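Local coordinates for protein ORF10 (Moritella marina, PDB 6RIW) that probably catalyses the condensation step of polyunsaturated fatty acid synthesis, this chain being the ketosynthase-chain length factor didomain of the synthase subunit PfaC, at residues S774-I779 and K815-T820. Sequence-based numbering, arbitrary orientation.
Sequences SNAKAI and KTALPT
T816, whose CG2 faces A776 of the neighbouring helix, has its backbone O bonded by OG1 of T820 one turn on, at 2.8 Å and nearly straight out from the carbonyl (C=O...OG1 166°); P819, with no N-H, kinks the helix beside it. In the other segment N775 is the N-cap of helix 776-790: its OD1 takes the N-H of A778 at 2.9 Å, with the donor tilted 22° from the carbonyl plane. Between the helices the contact is apolar. Anti to its own backbone N, CG2 of T816 is turned to within 3.7 Å of CB of A776, while OG1, beside that N, bonds weakly to the backbone O of N812 in its own helix. The next residue, A817, puts its CB 3.6 Å from CG2 of I779, a turn beyond A776, and also touches the backbone O of A776. The two alanines allow a close approach of the backbones, with CA of A776 and CA of A817 5.0 Å apart. Helices 776-790 and 808-821 thus pack against each other within the second ketosynthase-like unit of the didomain, a thiolase-type fold, in its C-terminal family region and away from the magnesium site. The side chains of I779 and L818 cross at about a right angle, CG2 meeting CD2 at 4.0 Å. I779 also touches A813, E814 and L821, whereas L818 reaches I827 in strand 826-828.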
ATOM      1  N   SER A 774      -2.879 -19.818  11.402  1.00 15.67           N
ATOM      2  CA  SER A 774      -1.730 -20.332  10.674  1.00 16.44           C
ATOM      3  C   SER A 774      -1.405 -21.785  10.983  1.00 18.32           C
ATOM      4  O   SER A 774      -0.386 -22.288  10.481  1.00 19.84           O
ATOM      5  CB  SER A 774      -0.474 -19.489  10.992  1.00 18.08           C
ATOM      6  OG  SER A 774      -0.605 -18.157  10.507  1.00 17.94           O
ATOM      7  N   ASN A 775      -2.203 -22.470  11.796  1.00 16.78           N
ATOM      8  CA  ASN A 775      -1.842 -23.828  12.194  1.00 18.67           C
ATOM      9  C   ASN A 775      -2.472 -24.862  11.259  1.00 17.48           C
ATOM     10  O   ASN A 775      -3.147 -24.532  10.282  1.00 15.43           O
ATOM     11  CB  ASN A 775      -2.230 -24.089  13.649  1.00 19.26           C
ATOM     12  CG  ASN A 775      -3.709 -23.879  13.911  1.00 21.93           C
ATOM     13  OD1 ASN A 775      -4.507 -23.740  12.986  1.00 22.20           O
ATOM     14  ND2 ASN A 775      -4.085 -23.860  15.184  1.00 21.75           N
ATOM     15  N   ALA A 776      -2.214 -26.141  11.550  1.00 15.29           N
ATOM     16  CA  ALA A 776      -2.728 -27.216  10.710  1.00 17.28           C
ATOM     17  C   ALA A 776      -4.247 -27.192  10.645  1.00 17.23           C
ATOM     18  O   ALA A 776      -4.837 -27.524   9.611  1.00 17.01           O
ATOM     19  CB  ALA A 776      -2.243 -28.572  11.230  1.00 18.55           C
ATOM     20  N   LYS A 777      -4.896 -26.836  11.749  1.00 16.98           N
ATOM     21  CA  LYS A 777      -6.355 -26.781  11.774  1.00 19.07           C
ATOM     22  C   LYS A 777      -6.872 -25.733  10.796  1.00 19.15           C
ATOM     23  O   LYS A 777      -7.818 -25.992  10.040  1.00 17.00           O
ATOM     24  CB  LYS A 777      -6.828 -26.465  13.187  1.00 18.32           C
ATOM     25  CG  LYS A 777      -8.335 -26.432  13.356  1.00 25.81           C
ATOM     26  CD  LYS A 777      -8.916 -27.848  13.228  1.00 29.32           C
ATOM     27  CE  LYS A 777     -10.421 -27.866  13.556  1.00 35.11           C
ATOM     28  NZ  LYS A 777     -11.180 -28.828  12.710  1.00 40.49           N
ATOM     29  N   ALA A 778      -6.247 -24.545  10.794  1.00 17.65           N
ATOM     30  CA  ALA A 778      -6.632 -23.496   9.853  1.00 18.96           C
ATOM     31  C   ALA A 778      -6.457 -23.957   8.414  1.00 16.19           C
ATOM     32  O   ALA A 778      -7.294 -23.658   7.560  1.00 14.21           O
ATOM     33  CB  ALA A 778      -5.816 -22.221  10.106  1.00 14.56           C
ATOM     34  N   ILE A 779      -5.379 -24.694   8.127  1.00 12.97           N
ATOM     35  CA  ILE A 779      -5.182 -25.232   6.780  1.00 14.49           C
ATOM     36  C   ILE A 779      -6.338 -26.152   6.387  1.00 17.39           C
ATOM     37  O   ILE A 779      -6.890 -26.053   5.279  1.00 14.75           O
ATOM     38  CB  ILE A 779      -3.834 -25.963   6.695  1.00 12.79           C
ATOM     39  CG1 ILE A 779      -2.692 -24.952   6.890  1.00 13.71           C
ATOM     40  CG2 ILE A 779      -3.698 -26.648   5.358  1.00 14.76           C
ATOM     41  CD1 ILE A 779      -1.316 -25.577   6.934  1.00 13.69           C
ATOM     42  N   LYS A 815       3.294 -29.851   7.005  1.00 14.78           N
ATOM     43  CA  LYS A 815       3.649 -31.271   7.075  1.00 17.47           C
ATOM     44  C   LYS A 815       2.575 -32.072   7.789  1.00 18.40           C
ATOM     45  O   LYS A 815       2.394 -33.264   7.514  1.00 18.72           O
ATOM     46  CB  LYS A 815       4.985 -31.457   7.792  1.00 17.71           C
ATOM     47  CG  LYS A 815       6.193 -31.424   6.907  1.00 24.98           C
ATOM     48  CD  LYS A 815       7.472 -31.531   7.758  1.00 27.84           C
ATOM     49  CE  LYS A 815       7.408 -32.735   8.688  1.00 33.99           C
ATOM     50  NZ  LYS A 815       8.539 -32.738   9.671  1.00 43.91           N
ATOM     51  N   THR A 816       1.865 -31.442   8.713  1.00 16.41           N
ATOM     52  CA  THR A 816       0.771 -32.105   9.402  1.00 19.40           C
ATOM     53  C   THR A 816      -0.478 -32.140   8.519  1.00 21.89           C
ATOM     54  O   THR A 816      -1.038 -33.210   8.264  1.00 19.70           O
ATOM     55  CB  THR A 816       0.515 -31.384  10.743  1.00 20.34           C
ATOM     56  OG1 THR A 816       1.673 -31.521  11.586  1.00 22.61           O
ATOM     57  CG2 THR A 816      -0.707 -31.929  11.477  1.00 21.45           C
ATOM     58  N   ALA A 817      -0.879 -30.987   7.978  1.00 17.17           N
ATOM     59  CA  ALA A 817      -2.193 -30.874   7.342  1.00 18.98           C
ATOM     60  C   ALA A 817      -2.241 -31.447   5.925  1.00 16.61           C
ATOM     61  O   ALA A 817      -3.228 -32.105   5.559  1.00 19.57           O
ATOM     62  CB  ALA A 817      -2.619 -29.400   7.324  1.00 17.83           C
ATOM     63  N   LEU A 818      -1.221 -31.178   5.086  1.00 16.56           N
ATOM     64  CA  LEU A 818      -1.359 -31.487   3.663  1.00 15.71           C
ATOM     65  C   LEU A 818      -1.359 -32.988   3.385  1.00 20.33           C
ATOM     66  O   LEU A 818      -2.197 -33.442   2.588  1.00 20.93           O
ATOM     67  CB  LEU A 818      -0.276 -30.770   2.849  1.00 16.01           C
ATOM     68  CG  LEU A 818      -0.366 -29.238   2.914  1.00 18.27           C
ATOM     69  CD1 LEU A 818       0.699 -28.623   2.021  1.00 18.04           C
ATOM     70  CD2 LEU A 818      -1.750 -28.741   2.522  1.00 18.60           C
ATOM     71  N   PRO A 819      -0.460 -33.798   3.957  1.00 22.76           N
ATOM     72  CA  PRO A 819      -0.546 -35.251   3.707  1.00 24.09           C
ATOM     73  C   PRO A 819      -1.800 -35.867   4.288  1.00 23.45           C
ATOM     74  O   PRO A 819      -2.289 -36.868   3.749  1.00 27.49           O
ATOM     75  CB  PRO A 819       0.727 -35.811   4.368  1.00 26.12           C
ATOM     76  CG  PRO A 819       1.663 -34.621   4.502  1.00 25.50           C
ATOM     77  CD  PRO A 819       0.741 -33.440   4.739  1.00 21.02           C
ATOM     78  N   THR A 820      -2.352 -35.280   5.349  1.00 19.54           N
ATOM     79  CA  THR A 820      -3.631 -35.746   5.877  1.00 26.12           C
ATOM     80  C   THR A 820      -4.777 -35.447   4.917  1.00 28.27           C
ATOM     81  O   THR A 820      -5.637 -36.303   4.677  1.00 23.57           O
ATOM     82  CB  THR A 820      -3.891 -35.091   7.231  1.00 27.96           C
ATOM     83  OG1 THR A 820      -2.816 -35.429   8.120  1.00 32.04           O
ATOM     84  CG2 THR A 820      -5.206 -35.553   7.818  1.00 27.95           C
TER